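Local coordinates for protein Tv2483 (Treponema vincentii, PDB 6DET) that binds L-arginine with high selectivity as a lipoprotein of solute-binding family 3, probably delivering it to an ABC transporter, at residues A[38-43]-A[77-82]; A[124-129]-A[189-194]; A[135-140]-A[210-215]. One frame throughout, in Å; residues are numbered along the deposited sequence.

Overall arrangement
From the N terminus, contact 1 comes first: strand 37-42 leaves, the chain passes through helix 61-73, and strand 76-81 returns beside it, closing a loop of 33 residues. Only after this does contact 2 open at strand 120-129, to be closed 59 residues later by strand 189-193. Contact 3 starts inside that loop and ends beyond it, joining the loop after strand 120-129 to the one before strand 215-223, so contacts 2 and 3 cross. Those two touch, with centres about 9 Å apart. Contact 1 lies on the other side of the chain's centre. Contacts 1 and 2 each send one side chain to the arginine held between them.

Contact 1: residues A[38-43]-A[77-82]; sequences LVIGVS and PIFYPI. With ARG (arginine), chain B.
Ser-43 OG is gripped by the bound arginine and by a water that ties it to Ile-82. The ligand's guanidinium donates from NH1 to Ser-43 OG at 2.8 Å. The water, 2.7 Å from Ser-43 OG, donates a hydrogen bond to Ile-82 O and so bridges the two chain segments just beyond the strand ends. Behind this, segments 38-43 and 77-82 run parallel and exchange five backbone bonds, from Ile-78 N to Leu-38 O through to Ile-82 N to Val-42 O. On the face of Ile-40, its CD1 lies over one face of the Phe-79 ring, 4.2 Å from the centroid, a CH-pi contact. Phe-79 has CG beside its own backbone N (chi1 -66°), which lays the ring alongside Ile-40, while Val-42 CG1 comes more loosely to the ring edge. The same CD1 of Ile-40 also reaches Pro-77 CB at 4.0 Å. On the reverse face Val-39 CG1 packs against Tyr-80 CB at 3.9 Å. Helix 61-73, which links the strands, covers the Phe-79 face through Ile-63, Phe-66 and Thr-67. This is a beta-alpha-beta crossover of a solute-binding protein domain, with ligand met at the C-terminal end of the strands.

Contact 2: residues A[124-129]-A[189-194]; sequences KIVVTL and AIVVDL. With ARG (arginine), chain B.
Lys-124 and Asp-193 lie side by side across an antiparallel pair of strands, in the mixed sheet of a family 3 solute-binding protein, at the end that faces the arginine. The lysine chain runs extended and turns only at its last torsion (chi4 35°), bringing NZ to Asp-193 OD1 at 3.1 Å. It meets that oxygen on the syn side, 23° out of the carboxylate plane. Glu-217 makes a second salt bridge to Lys-124 NZ, so the ammonium sits between two acids, a setting that would probably favour its charged state. Further back the lysine side chain crosses Val-191 at a slant, with CB and CG near Val-191 CG1. Further along this Lys-124 face, Val-126 CG1 rests 3.7 Å from Ala-189 CB.

On the other face, Val-192 CG2 is pinched between two neighbours. It lies 3.7 Å from Ile-125 CG1, whose side chain passes it at a slant, and equally near Val-127 CG2, where the two valines are turned about a right angle to each other. Ile-125 has CG1 between its backbone N and carbonyl carbon (chi1 58°), which tips this branch toward the partner strand; its CD1 then meets Leu-194 CD1, again nearly at right angles. Tyr-179 of helix 175-184 packs on Val-192 and Ile-190 here. Four backbone bonds join Ile-125 with Val-192 and Val-127 with Ile-190.

The carboxylate divides its work: OD1 takes the lysine, whereas Asp-193 OD2 bonds to Tyr-219 OH and accepts a hydrogen bond from the ligand's alpha-amino N at 2.8 Å.

Contact 3: residues A[135-140]-A[210-215]; sequences QTLAQL and INEAIS
Ile-210 opens the second segment by pushing its CG2 branch against the backbone where Gln-135 leads into Leu-137. That methyl lies 3.6 Å from Gln-135 O and 3.7 Å from Leu-137 CD2, and Ile-210 CD1 reaches toward the carbonyl carbon of Gln-135. The chain then swings outward through Asn-211 to Glu-212, whose extended side chain crosses Leu-137 at about a right angle. Its CB and CG lie along Leu-137 CD1, and the carboxylate oxygen OE1 comes nearest to that methyl, 3.4 Å, a van der Waals touch. Beyond Ala-213, Ile-214 turns back, and its CG2 comes 3.9 Å from Leu-137 CD2. Of the leucine's two methyls, CD2 lies against both isoleucines, while CD1 mainly meets the glutamate side chain. The start of the 3-10 turn 137-140 is held locally by Gln-139, whose OE1 accepts from Gln-135 N, nearly straight at 170°, and from Thr-136 N. Segment 210-215 borders strand 120-129, with backbone bonds from Ile-210 to Val-126 and from Ile-214 to Lys-124; Ile-214 also packs on Ala-156 and Leu-157 of helix 153-158, and Leu-140 of the other loop settles on Val-126 and on Ala-189 of strand 189-193.

Contact 1: residues A[38-43]-A[77-82]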
loop_
_atom_site.group_PDB
_atom_site.type_symbol
_atom_site.label_atom_id
_atom_site.label_comp_id
_atom_site.label_asym_id
_atom_site.label_seq_id
_atom_site.Cartn_x
_atom_site.Cartn_y
_atom_site.Cartn_z
ATOM N N LEU A 38 12.245 2.742 -15.377
ATOM C CA LEU A 38 12.094 2.647 -13.940
ATOM C C LEU A 38 11.271 1.401 -13.678
ATOM O O LEU A 38 10.206 1.237 -14.283
ATOM C CB LEU A 38 11.399 3.864 -13.349
ATOM C CG LEU A 38 11.299 3.845 -11.821
ATOM C CD1 LEU A 38 12.641 4.095 -11.140
ATOM C CD2 LEU A 38 10.285 4.881 -11.333
ATOM N N VAL A 39 11.804 0.508 -12.855
ATOM C CA VAL A 39 11.131 -0.754 -12.528
ATOM C C VAL A 39 10.384 -0.553 -11.218
ATOM O O VAL A 39 10.995 -0.346 -10.158
ATOM C CB VAL A 39 12.122 -1.921 -12.446
ATOM C CG1 VAL A 39 11.400 -3.202 -12.040
ATOM C CG2 VAL A 39 12.842 -2.107 -13.786
ATOM N N ILE A 40 9.052 -0.594 -11.292
ATOM C CA ILE A 40 8.179 -0.326 -10.149
ATOM C C ILE A 40 7.616 -1.682 -9.717
ATOM O O ILE A 40 6.844 -2.286 -10.458
ATOM C CB ILE A 40 7.035 0.642 -10.511
ATOM C CG1 ILE A 40 7.573 1.970 -11.086
ATOM C CG2 ILE A 40 6.132 0.900 -9.298
ATOM C CD1 ILE A 40 7.270 2.121 -12.561
ATOM N N GLY A 41 8.037 -2.186 -8.561
ATOM C CA GLY A 41 7.502 -3.437 -8.049
ATOM C C GLY A 41 6.123 -3.224 -7.456
ATOM O O GLY A 41 5.909 -2.285 -6.684
ATOM N N VAL A 42 5.187 -4.110 -7.801
ATOM C CA VAL A 42 3.815 -3.992 -7.320
ATOM C C VAL A 42 3.305 -5.375 -6.965
ATOM O O VAL A 42 3.671 -6.379 -7.591
ATOM C CB VAL A 42 2.869 -3.346 -8.369
ATOM C CG1 VAL A 42 3.200 -1.863 -8.568
ATOM C CG2 VAL A 42 2.975 -4.078 -9.701
ATOM N N SER A 43 2.413 -5.407 -5.972
ATOM C CA SER A 43 1.472 -6.512 -5.867
ATOM C C SER A 43 0.320 -6.217 -6.823
ATOM O O SER A 43 -0.349 -5.188 -6.703
ATOM C CB SER A 43 0.970 -6.653 -4.434
ATOM O OG SER A 43 1.990 -7.047 -3.504
ATOM N N PRO A 77 8.160 3.186 -17.876
ATOM C CA PRO A 77 7.778 2.554 -16.613
ATOM C C PRO A 77 7.595 1.061 -16.818
ATOM O O PRO A 77 6.945 0.651 -17.774
ATOM C CB PRO A 77 6.443 3.227 -16.275
ATOM C CG PRO A 77 5.842 3.501 -17.620
ATOM C CD PRO A 77 7.017 3.857 -18.526
ATOM N N ILE A 78 8.178 0.258 -15.937
ATOM C CA ILE A 78 8.008 -1.192 -15.976
ATOM C C ILE A 78 7.340 -1.620 -14.679
ATOM O O ILE A 78 7.944 -1.546 -13.598
ATOM C CB ILE A 78 9.338 -1.930 -16.174
ATOM C CG1 ILE A 78 9.971 -1.559 -17.518
ATOM C CG2 ILE A 78 9.116 -3.467 -16.100
ATOM C CD1 ILE A 78 11.384 -2.009 -17.628
ATOM N N PHE A 79 6.110 -2.113 -14.768
ATOM C CA PHE A 79 5.378 -2.506 -13.571
ATOM C C PHE A 79 5.631 -3.987 -13.406
ATOM O O PHE A 79 5.206 -4.779 -14.240
ATOM C CB PHE A 79 3.898 -2.152 -13.684
ATOM C CG PHE A 79 3.664 -0.661 -13.715
ATOM C CD1 PHE A 79 3.715 0.063 -12.549
ATOM C CD2 PHE A 79 3.439 0.001 -14.907
ATOM C CE1 PHE A 79 3.527 1.447 -12.551
ATOM C CE2 PHE A 79 3.260 1.388 -14.930
ATOM C CZ PHE A 79 3.288 2.101 -13.741
ATOM N N TYR A 80 6.383 -4.342 -12.368
ATOM C CA TYR A 80 6.897 -5.692 -12.210
ATOM C C TYR A 80 6.165 -6.346 -11.052
ATOM O O TYR A 80 6.324 -5.910 -9.897
ATOM C CB TYR A 80 8.405 -5.719 -11.953
ATOM C CG TYR A 80 8.928 -7.154 -11.949
ATOM C CD1 TYR A 80 8.482 -8.076 -12.898
ATOM C CD2 TYR A 80 9.836 -7.599 -10.997
ATOM C CE1 TYR A 80 8.924 -9.385 -12.904
ATOM C CE2 TYR A 80 10.289 -8.919 -11.000
ATOM C CZ TYR A 80 9.825 -9.804 -11.959
ATOM O OH TYR A 80 10.250 -11.114 -11.986
ATOM N N PRO A 81 5.346 -7.358 -11.298
ATOM C CA PRO A 81 4.677 -8.038 -10.184
ATOM C C PRO A 81 5.683 -8.772 -9.312
ATOM O O PRO A 81 6.470 -9.589 -9.801
ATOM C CB PRO A 81 3.720 -9.010 -10.880
ATOM C CG PRO A 81 3.547 -8.483 -12.257
ATOM C CD PRO A 81 4.830 -7.792 -12.608
ATOM N N ILE A 82 5.620 -8.509 -8.014
ATOM C CA ILE A 82 6.509 -9.108 -7.030
ATOM C C ILE A 82 5.716 -9.886 -5.994
ATOM O O ILE A 82 4.502 -9.710 -5.826
ATOM C CB ILE A 82 7.385 -8.077 -6.321
ATOM C CG1 ILE A 82 6.525 -7.032 -5.584
ATOM C CG2 ILE A 82 8.321 -7.380 -7.349
ATOM C CD1 ILE A 82 7.310 -6.156 -4.615
HETATM N N ARG B . 0.242 -1.221 3.348
HETATM C CA ARG B . 0.743 -2.607 3.160
HETATM C C ARG B . 2.252 -2.632 3.374
HETATM O O ARG B . 2.883 -1.563 3.273
HETATM C CB ARG B . 0.414 -3.126 1.761
HETATM C CG ARG B . -1.075 -3.319 1.493
HETATM C CD ARG B . -1.394 -3.757 0.066
HETATM N NE ARG B . -0.844 -5.072 -0.196
HETATM C CZ ARG B . 0.206 -5.319 -0.972
HETATM N NH1 ARG B . 0.624 -6.583 -1.081
HETATM N NH2 ARG B . 0.841 -4.335 -1.611
HETATM O OXT ARG B . 2.822 -3.703 3.622
HETATM O O HOH W 1 2.582 -9.686 -3.829
#

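Contact 2: residues A[124-129]-A[189-194]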
loop_
_atom_site.group_PDB
_atom_site.type_symbol
_atom_site.label_atom_id
_atom_site.label_comp_id
_atom_site.label_asym_id
_atom_site.label_seq_id
_atom_site.Cartn_x
_atom_site.Cartn_y
_atom_site.Cartn_z
ATOM N N LYS A 124 -5.342 1.127 9.091
ATOM C CA LYS A 124 -5.660 -0.289 9.162
ATOM C C LYS A 124 -6.956 -0.431 9.947
ATOM O O LYS A 124 -7.105 0.147 11.019
ATOM C CB LYS A 124 -4.540 -1.050 9.836
ATOM C CG LYS A 124 -3.395 -1.338 8.823
ATOM C CD LYS A 124 -2.212 -2.020 9.444
ATOM C CE LYS A 124 -1.136 -2.323 8.403
ATOM N NZ LYS A 124 -1.020 -1.282 7.339
ATOM N N ILE A 125 -7.872 -1.235 9.412
ATOM C CA ILE A 125 -9.181 -1.462 9.991
ATOM C C ILE A 125 -9.397 -2.968 10.110
ATOM O O ILE A 125 -8.773 -3.767 9.408
ATOM C CB ILE A 125 -10.280 -0.808 9.138
ATOM C CG1 ILE A 125 -10.240 -1.347 7.709
ATOM C CG2 ILE A 125 -10.080 0.702 9.115
ATOM C CD1 ILE A 125 -11.368 -0.905 6.834
ATOM N N VAL A 126 -10.304 -3.344 11.009
ATOM C CA VAL A 126 -10.625 -4.744 11.271
ATOM C C VAL A 126 -12.015 -5.025 10.728
ATOM O O VAL A 126 -12.974 -4.303 11.042
ATOM C CB VAL A 126 -10.536 -5.078 12.763
ATOM C CG1 VAL A 126 -10.949 -6.535 12.987
ATOM C CG2 VAL A 126 -9.119 -4.849 13.252
ATOM N N VAL A 127 -12.120 -6.086 9.930
ATOM C CA VAL A 127 -13.356 -6.452 9.251
ATOM C C VAL A 127 -13.801 -7.809 9.774
ATOM O O VAL A 127 -12.977 -8.715 9.955
ATOM C CB VAL A 127 -13.184 -6.471 7.715
ATOM C CG1 VAL A 127 -14.460 -6.945 7.014
ATOM C CG2 VAL A 127 -12.784 -5.062 7.199
ATOM N N THR A 128 -15.102 -7.931 10.047
ATOM C CA THR A 128 -15.709 -9.176 10.497
ATOM C C THR A 128 -16.906 -9.480 9.609
ATOM O O THR A 128 -17.261 -8.686 8.731
ATOM C CB THR A 128 -16.160 -9.103 11.967
ATOM O OG1 THR A 128 -17.166 -8.089 12.123
ATOM C CG2 THR A 128 -15.002 -8.778 12.866
ATOM N N LEU A 129 -17.534 -10.636 9.852
ATOM C CA LEU A 129 -18.840 -10.918 9.270
ATOM C C LEU A 129 -19.915 -10.134 10.014
ATOM O O LEU A 129 -19.927 -10.095 11.247
ATOM C CB LEU A 129 -19.131 -12.413 9.328
ATOM C CG LEU A 129 -18.123 -13.305 8.603
ATOM C CD1 LEU A 129 -18.355 -14.747 8.949
ATOM C CD2 LEU A 129 -18.220 -13.098 7.107
ATOM N N ALA A 189 -11.756 -12.525 12.125
ATOM C CA ALA A 189 -11.622 -11.167 11.635
ATOM C C ALA A 189 -10.382 -11.101 10.761
ATOM O O ALA A 189 -9.531 -11.994 10.811
ATOM C CB ALA A 189 -11.500 -10.172 12.774
ATOM N N ILE A 190 -10.279 -10.007 9.999
ATOM C CA ILE A 190 -9.119 -9.712 9.163
ATOM C C ILE A 190 -8.741 -8.246 9.312
ATOM O O ILE A 190 -9.571 -7.389 9.638
ATOM C CB ILE A 190 -9.365 -10.026 7.677
ATOM C CG1 ILE A 190 -10.353 -9.028 7.053
ATOM C CG2 ILE A 190 -9.829 -11.478 7.512
ATOM C CD1 ILE A 190 -10.649 -9.256 5.595
ATOM N N VAL A 191 -7.478 -7.967 9.029
ATOM C CA VAL A 191 -6.955 -6.599 8.917
ATOM C C VAL A 191 -6.813 -6.263 7.441
ATOM O O VAL A 191 -6.241 -7.046 6.664
ATOM C CB VAL A 191 -5.599 -6.445 9.625
ATOM C CG1 VAL A 191 -5.056 -5.013 9.426
ATOM C CG2 VAL A 191 -5.719 -6.742 11.064
ATOM N N VAL A 192 -7.325 -5.098 7.043
ATOM C CA VAL A 192 -7.151 -4.597 5.687
ATOM C C VAL A 192 -6.824 -3.116 5.791
ATOM O O VAL A 192 -7.001 -2.491 6.843
ATOM C CB VAL A 192 -8.398 -4.826 4.807
ATOM C CG1 VAL A 192 -8.671 -6.322 4.639
ATOM C CG2 VAL A 192 -9.639 -4.168 5.418
ATOM N N ASP A 193 -6.302 -2.557 4.693
ATOM C CA ASP A 193 -6.075 -1.118 4.618
ATOM C C ASP A 193 -7.348 -0.454 4.122
ATOM O O ASP A 193 -7.969 -0.910 3.150
ATOM C CB ASP A 193 -4.918 -0.725 3.686
ATOM C CG ASP A 193 -3.542 -1.123 4.203
ATOM O OD1 ASP A 193 -3.394 -1.560 5.360
ATOM O OD2 ASP A 193 -2.565 -0.955 3.418
ATOM N N LEU A 194 -7.736 0.626 4.801
ATOM C CA LEU A 194 -8.886 1.401 4.363
ATOM C C LEU A 194 -8.810 1.758 2.884
ATOM O O LEU A 194 -9.794 1.600 2.152
ATOM C CB LEU A 194 -8.994 2.674 5.214
ATOM C CG LEU A 194 -10.162 3.595 4.878
ATOM C CD1 LEU A 194 -11.477 2.896 5.152
ATOM C CD2 LEU A 194 -10.046 4.866 5.716
HETATM N N ARG B . 0.242 -1.221 3.348
HETATM C CA ARG B . 0.743 -2.607 3.160
HETATM C C ARG B . 2.252 -2.632 3.374
HETATM O O ARG B . 2.883 -1.563 3.273
HETATM C CB ARG B . 0.414 -3.126 1.761
HETATM C CG ARG B . -1.075 -3.319 1.493
HETATM C CD ARG B . -1.394 -3.757 0.066
HETATM N NE ARG B . -0.844 -5.072 -0.196
HETATM C CZ ARG B . 0.206 -5.319 -0.972
HETATM N NH1 ARG B . 0.624 -6.583 -1.081
HETATM N NH2 ARG B . 0.841 -4.335 -1.611
HETATM O OXT ARG B . 2.822 -3.703 3.622
#

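Contact 3: residues A[135-140]-A[210-215]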
loop_
_atom_site.group_PDB
_atom_site.type_symbol
_atom_site.label_atom_id
_atom_site.label_comp_id
_atom_site.label_asym_id
_atom_site.label_seq_id
_atom_site.Cartn_x
_atom_site.Cartn_y
_atom_site.Cartn_z
ATOM N N GLN A 135 -18.670 -5.441 17.545
ATOM C CA GLN A 135 -18.757 -3.982 17.555
ATOM C C GLN A 135 -17.453 -3.343 18.026
ATOM O O GLN A 135 -17.085 -2.262 17.551
ATOM C CB GLN A 135 -19.937 -3.523 18.428
ATOM C CG GLN A 135 -21.319 -3.781 17.822
ATOM C CD GLN A 135 -21.614 -2.911 16.614
ATOM O OE1 GLN A 135 -21.750 -3.406 15.498
ATOM N NE2 GLN A 135 -21.725 -1.609 16.836
ATOM N N THR A 136 -16.742 -3.992 18.942
ATOM C CA THR A 136 -15.572 -3.393 19.560
ATOM C C THR A 136 -14.349 -4.281 19.376
ATOM O O THR A 136 -14.455 -5.497 19.187
ATOM C CB THR A 136 -15.793 -3.139 21.054
ATOM O OG1 THR A 136 -15.879 -4.386 21.756
ATOM C CG2 THR A 136 -17.074 -2.356 21.268
ATOM N N LEU A 137 -13.176 -3.653 19.433
ATOM C CA LEU A 137 -11.940 -4.424 19.358
ATOM C C LEU A 137 -11.860 -5.421 20.503
ATOM O O LEU A 137 -11.320 -6.520 20.334
ATOM C CB LEU A 137 -10.719 -3.499 19.378
ATOM C CG LEU A 137 -10.527 -2.511 18.217
ATOM C CD1 LEU A 137 -9.371 -1.564 18.512
ATOM C CD2 LEU A 137 -10.298 -3.218 16.890
ATOM N N ALA A 138 -12.423 -5.068 21.671
ATOM C CA ALA A 138 -12.351 -5.956 22.826
ATOM C C ALA A 138 -12.998 -7.301 22.542
ATOM O O ALA A 138 -12.617 -8.308 23.144
ATOM C CB ALA A 138 -13.019 -5.301 24.034
ATOM N N GLN A 139 -13.982 -7.344 21.647
ATOM C CA GLN A 139 -14.607 -8.611 21.294
ATOM C C GLN A 139 -13.737 -9.453 20.372
ATOM O O GLN A 139 -14.142 -10.563 20.012
ATOM C CB GLN A 139 -15.955 -8.359 20.634
ATOM C CG GLN A 139 -16.995 -7.799 21.592
ATOM C CD GLN A 139 -18.224 -7.303 20.877
ATOM O OE1 GLN A 139 -18.141 -6.626 19.849
ATOM N NE2 GLN A 139 -19.379 -7.621 21.426
ATOM N N LEU A 140 -12.573 -8.958 19.977
ATOM C CA LEU A 140 -11.636 -9.743 19.191
ATOM C C LEU A 140 -10.718 -10.583 20.071
ATOM O O LEU A 140 -9.916 -11.362 19.543
ATOM C CB LEU A 140 -10.806 -8.826 18.289
ATOM C CG LEU A 140 -11.537 -7.917 17.294
ATOM C CD1 LEU A 140 -10.559 -6.958 16.646
ATOM C CD2 LEU A 140 -12.277 -8.703 16.223
ATOM N N ILE A 210 -15.121 -2.838 12.431
ATOM C CA ILE A 210 -15.031 -2.354 13.802
ATOM C C ILE A 210 -14.741 -0.859 13.790
ATOM O O ILE A 210 -13.796 -0.398 13.139
ATOM C CB ILE A 210 -13.951 -3.127 14.573
ATOM C CG1 ILE A 210 -14.244 -4.634 14.564
ATOM C CG2 ILE A 210 -13.845 -2.602 15.992
ATOM C CD1 ILE A 210 -15.590 -5.010 15.097
ATOM N N ASN A 211 -15.525 -0.102 14.561
ATOM C CA ASN A 211 -15.449 1.357 14.535
ATOM C C ASN A 211 -14.019 1.852 14.738
ATOM O O ASN A 211 -13.527 2.701 13.979
ATOM C CB ASN A 211 -16.377 1.932 15.605
ATOM C CG ASN A 211 -16.720 3.382 15.358
ATOM O OD1 ASN A 211 -17.632 3.691 14.594
ATOM N ND2 ASN A 211 -15.995 4.282 16.008
ATOM N N GLU A 212 -13.327 1.329 15.747
ATOM C CA GLU A 212 -11.988 1.810 16.069
ATOM C C GLU A 212 -10.976 1.217 15.088
ATOM O O GLU A 212 -10.862 -0.006 14.969
ATOM C CB GLU A 212 -11.625 1.450 17.506
ATOM C CG GLU A 212 -10.368 2.113 18.011
ATOM C CD GLU A 212 -10.230 2.022 19.511
ATOM O OE1 GLU A 212 -10.783 1.073 20.101
ATOM O OE2 GLU A 212 -9.572 2.903 20.101
ATOM N N ALA A 213 -10.271 2.083 14.369
ATOM C CA ALA A 213 -9.151 1.646 13.555
ATOM C C ALA A 213 -7.986 1.292 14.469
ATOM O O ALA A 213 -7.888 1.788 15.597
ATOM C CB ALA A 213 -8.748 2.748 12.579
ATOM N N ILE A 214 -7.073 0.447 13.969
ATOM C CA ILE A 214 -5.921 0.045 14.777
ATOM C C ILE A 214 -4.646 0.792 14.418
ATOM O O ILE A 214 -3.635 0.630 15.119
ATOM C CB ILE A 214 -5.665 -1.476 14.702
ATOM C CG1 ILE A 214 -5.425 -1.934 13.268
ATOM C CG2 ILE A 214 -6.850 -2.226 15.302
ATOM C CD1 ILE A 214 -5.019 -3.431 13.174
ATOM N N SER A 215 -4.651 1.593 13.358
ATOM C CA SER A 215 -3.480 2.364 13.006
ATOM C C SER A 215 -3.917 3.564 12.188
ATOM O O SER A 215 -4.948 3.541 11.518
ATOM C CB SER A 215 -2.487 1.538 12.196
ATOM O OG SER A 215 -2.873 1.593 10.840
#